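Local structure of haloacid dehalogenase domain protein hydrolase (Planctomyces limnophilus, 4OVY) at residues R127-F131 against V263-A267; A58-R63 against I118-W122. The protein binds calcium and is probably a hydrolase, perhaps a phosphatase, of the haloacid dehalogenase superfamily. Residues are numbered along the deposited sequence.

Overall arrangement
Both contacts are partly buried and lie about 17 Å (centre to centre) from the middle of the chain; their own centres are 19 Å apart, with nearest atoms about 6 Å apart and no touch. Contact 2 packs helix 55-67 against helix 112-125 in the strand-free cap inserted after strand 38-41 of the Rossmann-like sheet. Helix 112-125 then leads into R127-F131 of contact 1, where the loop before helix 141-152 meets the loop between strands 253-260 and 267-268. The chemistry differs accordingly: contact 1 buries 203 Å² through aromatic rings and a lysine chain with no hydrogen bond across, whereas contact 2 buries 358 Å² around a tryptophan that also donates one.

Contact 1: residues R127-F131 against V263-A267; sequences RHPKF and VREFA
R127-F131 is a loop that turns through helical phi/psi at P129-F131 without regular helical bonds; V263-A267 is an irregular loop. The CA atoms come nearest at F131 and E265, 9.4 Å apart, so side chains bridge the gap. H128 (phi/psi -67/134, chi1 t) points its CB toward V263-A267. Its ND1 accepts a hydrogen bond from K130 N at 3.1 Å and a weak one from F131 N at 3.4 Å, tying the turn together; its NE2 is hydrogen-bonded to Q51 O. Edge meets edge where H128 CE1 lies 4.0 Å from F266 CZ. K130, t through chi1 to chi3 and p at chi4, runs along F266, its CD 3.5 Å from F266 CZ; the ammonium, NZ 5.6 Å from the ring centroid and 28° off the ring normal, adds at most a weak cation-pi attraction. F131 (chi1 m) sets CE1 4.0 Å from R264 O and CE2 3.9 Å from F266 CE1. V263 and R264 have helical phi/psi (-81/-50, -94/-19), E265 breaks away at -145/-121, and F266 is extended (-135/147) with chi1 m, bringing its ring end among H128, K130 and F131. E265 turns its CB away: OE2 is hydrogen-bonded to F266 N (2.9 Å) and H259 ND1, OE1 to Y140 OH. No hydrogen bond crosses. The contact joins the loop leaving the helical cap to the HAD-type core, the E265 side chain about 11 Å from the calcium ion.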
# COMPACT_ATOMS: atom_id res chain seq x y z
N ARG A 127 25.91 -15.24 4.37
CA ARG A 127 26.68 -14.22 5.06
C ARG A 127 27.44 -13.33 4.10
O ARG A 127 27.79 -13.74 2.99
CB ARG A 127 27.65 -14.86 6.05
CG ARG A 127 28.90 -15.44 5.43
CD ARG A 127 29.78 -16.04 6.51
NE ARG A 127 31.04 -16.54 5.99
CZ ARG A 127 32.03 -17.00 6.76
NH1 ARG A 127 31.90 -17.03 8.09
NH2 ARG A 127 33.15 -17.44 6.21
N HIS A 128 27.70 -12.11 4.54
CA HIS A 128 28.43 -11.17 3.73
C HIS A 128 29.86 -11.69 3.57
O HIS A 128 30.48 -12.13 4.55
CB HIS A 128 28.40 -9.78 4.38
CG HIS A 128 28.80 -8.69 3.44
ND1 HIS A 128 30.10 -8.46 3.09
CD2 HIS A 128 28.06 -7.78 2.77
CE1 HIS A 128 30.16 -7.45 2.24
NE2 HIS A 128 28.93 -7.02 2.03
N PRO A 129 30.40 -11.66 2.33
CA PRO A 129 31.75 -12.21 2.08
C PRO A 129 32.88 -11.44 2.76
O PRO A 129 33.94 -12.01 3.02
CB PRO A 129 31.89 -12.12 0.56
CG PRO A 129 30.93 -11.06 0.14
CD PRO A 129 29.78 -11.14 1.10
N LYS A 130 32.67 -10.15 3.01
CA LYS A 130 33.61 -9.31 3.74
C LYS A 130 33.40 -9.38 5.26
O LYS A 130 34.33 -9.69 5.99
CB LYS A 130 33.47 -7.86 3.28
CG LYS A 130 34.51 -6.90 3.83
CD LYS A 130 34.26 -5.51 3.27
CE LYS A 130 34.92 -4.43 4.10
NZ LYS A 130 36.37 -4.29 3.78
N PHE A 131 32.19 -9.08 5.72
CA PHE A 131 31.94 -8.93 7.16
C PHE A 131 31.71 -10.27 7.87
O PHE A 131 31.81 -10.35 9.09
CB PHE A 131 30.78 -7.95 7.41
CG PHE A 131 31.00 -6.60 6.77
CD1 PHE A 131 32.00 -5.76 7.24
CD2 PHE A 131 30.23 -6.19 5.69
CE1 PHE A 131 32.23 -4.53 6.65
CE2 PHE A 131 30.45 -4.96 5.09
CZ PHE A 131 31.45 -4.12 5.57
N VAL A 263 37.34 2.23 4.60
CA VAL A 263 37.93 1.50 5.73
C VAL A 263 36.87 0.75 6.53
O VAL A 263 37.04 -0.44 6.80
CB VAL A 263 38.71 2.46 6.65
CG1 VAL A 263 39.29 1.72 7.85
CG2 VAL A 263 39.81 3.16 5.85
N ARG A 264 35.79 1.43 6.90
CA ARG A 264 34.73 0.81 7.71
C ARG A 264 33.59 0.22 6.86
O ARG A 264 32.82 -0.62 7.34
CB ARG A 264 34.20 1.81 8.72
CG ARG A 264 35.25 2.35 9.68
CD ARG A 264 34.68 3.29 10.72
NE ARG A 264 34.06 4.46 10.10
CZ ARG A 264 33.25 5.33 10.72
NH1 ARG A 264 32.94 5.19 12.00
NH2 ARG A 264 32.74 6.35 10.04
N GLU A 265 33.46 0.67 5.61
CA GLU A 265 32.38 0.18 4.75
C GLU A 265 32.92 0.10 3.33
O GLU A 265 33.91 -0.61 3.10
CB GLU A 265 31.12 1.07 4.90
CG GLU A 265 29.79 0.37 4.56
CD GLU A 265 29.15 0.80 3.24
OE1 GLU A 265 28.15 0.16 2.83
OE2 GLU A 265 29.61 1.78 2.62
N PHE A 266 32.31 0.81 2.38
CA PHE A 266 32.81 0.86 1.01
C PHE A 266 32.79 2.29 0.53
O PHE A 266 31.92 3.06 0.93
CB PHE A 266 31.92 0.03 0.10
CG PHE A 266 31.96 -1.44 0.39
CD1 PHE A 266 31.10 -2.00 1.31
CD2 PHE A 266 32.88 -2.25 -0.26
CE1 PHE A 266 31.15 -3.36 1.59
CE2 PHE A 266 32.93 -3.61 0.00
CZ PHE A 266 32.06 -4.16 0.93
N ALA A 267 33.75 2.64 -0.33
CA ALA A 267 33.79 3.98 -0.91
C ALA A 267 33.44 3.85 -2.39
O ALA A 267 34.11 3.13 -3.13
CB ALA A 267 35.15 4.62 -0.73

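Contact 2: residues A58-R63 against I118-W122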
# COMPACT_ATOMS: atom_id res chain seq x y z
N ALA A 58 22.67 -11.39 -4.67
CA ALA A 58 23.36 -12.52 -4.01
C ALA A 58 22.39 -13.69 -3.81
O ALA A 58 22.74 -14.84 -4.08
CB ALA A 58 23.98 -12.09 -2.69
N PHE A 59 21.19 -13.39 -3.32
CA PHE A 59 20.13 -14.40 -3.14
C PHE A 59 19.80 -15.07 -4.47
O PHE A 59 19.79 -16.30 -4.57
CB PHE A 59 18.90 -13.73 -2.52
CG PHE A 59 17.63 -14.54 -2.60
CD1 PHE A 59 17.38 -15.57 -1.70
CD2 PHE A 59 16.66 -14.23 -3.54
CE1 PHE A 59 16.19 -16.29 -1.75
CE2 PHE A 59 15.48 -14.95 -3.61
CZ PHE A 59 15.24 -15.98 -2.71
N ALA A 60 19.55 -14.27 -5.50
CA ALA A 60 19.21 -14.79 -6.83
C ALA A 60 20.31 -15.70 -7.38
O ALA A 60 20.02 -16.74 -7.98
CB ALA A 60 18.92 -13.64 -7.79
N LEU A 61 21.56 -15.30 -7.17
CA LEU A 61 22.72 -16.12 -7.55
C LEU A 61 22.69 -17.51 -6.91
O LEU A 61 22.89 -18.53 -7.59
CB LEU A 61 24.03 -15.40 -7.20
CG LEU A 61 24.67 -14.56 -8.32
CD1 LEU A 61 23.68 -13.61 -8.99
CD2 LEU A 61 25.89 -13.80 -7.80
N ASP A 62 22.44 -17.56 -5.60
CA ASP A 62 22.38 -18.84 -4.89
C ASP A 62 21.21 -19.68 -5.38
O ASP A 62 21.33 -20.90 -5.56
CB ASP A 62 22.30 -18.64 -3.37
CG ASP A 62 23.64 -18.23 -2.77
OD1 ASP A 62 24.67 -18.30 -3.47
OD2 ASP A 62 23.65 -17.83 -1.58
N ARG A 63 20.07 -19.03 -5.61
CA ARG A 63 18.89 -19.73 -6.10
C ARG A 63 19.12 -20.33 -7.50
O ARG A 63 18.78 -21.48 -7.73
CB ARG A 63 17.67 -18.81 -6.11
CG ARG A 63 17.23 -18.36 -4.71
CD ARG A 63 16.79 -19.51 -3.83
NE ARG A 63 15.66 -20.23 -4.40
CZ ARG A 63 15.28 -21.45 -4.05
NH1 ARG A 63 15.95 -22.14 -3.13
NH2 ARG A 63 14.22 -21.99 -4.64
N ILE A 118 11.58 -19.49 1.76
CA ILE A 118 12.84 -19.54 1.03
C ILE A 118 13.73 -18.34 1.36
O ILE A 118 14.92 -18.51 1.65
CB ILE A 118 12.58 -19.65 -0.50
CG1 ILE A 118 12.12 -21.08 -0.82
CG2 ILE A 118 13.83 -19.32 -1.30
CD1 ILE A 118 11.53 -21.26 -2.20
N VAL A 119 13.16 -17.14 1.32
CA VAL A 119 13.90 -15.93 1.67
C VAL A 119 14.40 -15.98 3.12
O VAL A 119 15.55 -15.64 3.40
CB VAL A 119 13.02 -14.67 1.48
CG1 VAL A 119 13.68 -13.45 2.10
CG2 VAL A 119 12.75 -14.44 -0.00
N THR A 120 13.53 -16.38 4.04
CA THR A 120 13.86 -16.41 5.47
C THR A 120 15.00 -17.37 5.77
O THR A 120 15.92 -17.06 6.53
CB THR A 120 12.62 -16.77 6.29
OG1 THR A 120 11.65 -15.73 6.13
CG2 THR A 120 12.97 -16.93 7.78
N GLU A 121 14.95 -18.55 5.16
CA GLU A 121 16.01 -19.52 5.33
C GLU A 121 17.32 -19.03 4.71
O GLU A 121 18.38 -19.18 5.32
CB GLU A 121 15.59 -20.87 4.76
CG GLU A 121 14.52 -21.54 5.60
CD GLU A 121 14.99 -21.83 7.01
OE1 GLU A 121 15.71 -22.84 7.21
OE2 GLU A 121 14.65 -21.03 7.92
N TRP A 122 17.26 -18.42 3.54
CA TRP A 122 18.47 -17.90 2.91
C TRP A 122 19.10 -16.79 3.74
O TRP A 122 20.31 -16.79 3.99
CB TRP A 122 18.20 -17.38 1.50
CG TRP A 122 19.45 -16.91 0.84
CD1 TRP A 122 20.34 -17.68 0.15
CD2 TRP A 122 19.97 -15.58 0.83
NE1 TRP A 122 21.38 -16.90 -0.30
CE2 TRP A 122 21.18 -15.61 0.11
CE3 TRP A 122 19.54 -14.36 1.36
CZ2 TRP A 122 21.96 -14.47 -0.11
CZ3 TRP A 122 20.32 -13.22 1.14
CH2 TRP A 122 21.51 -13.29 0.42
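Two helices of the helical (C1-type) cap, inserted after strand 38-41 of this HAD-type fold, cross here nearly at right angles, with local axes 11.4 Å apart and 102° between their directions. That spacing leaves room for large side chains, and W122 is the main bump: its indole reaches from helix 112-125 across to the turn A58-D62. F59 CB sits squarely over the indole, 3.7 Å from the centroid of the six-membered ring, in a CH-pi contact. The F59 ring then stands its edge on the five-membered ring, a T-shaped pair with centroids 5.2 Å apart and planes at 78°. A58 packs against the benzo part of the indole, its CB 4.0 Å from W122 CZ2. In return, F59 pushes into the hollow between W122, I118 and V119, its CE1 3.9 Å from I118 CG2 and its CZ 4.0 Å from V119 CG2. The I118 methyl CG2 also rests over one face of the R63 guanidinium, 3.7 Å from NE, which is hydrogen-bonded to H107 NE2. F167 of helix 165-168 touches F59, V119 and W122. At the edge of the indole, W122 NE1 donates a nearly straight hydrogen bond to D62 OD2, 2.8 Å long at 171°.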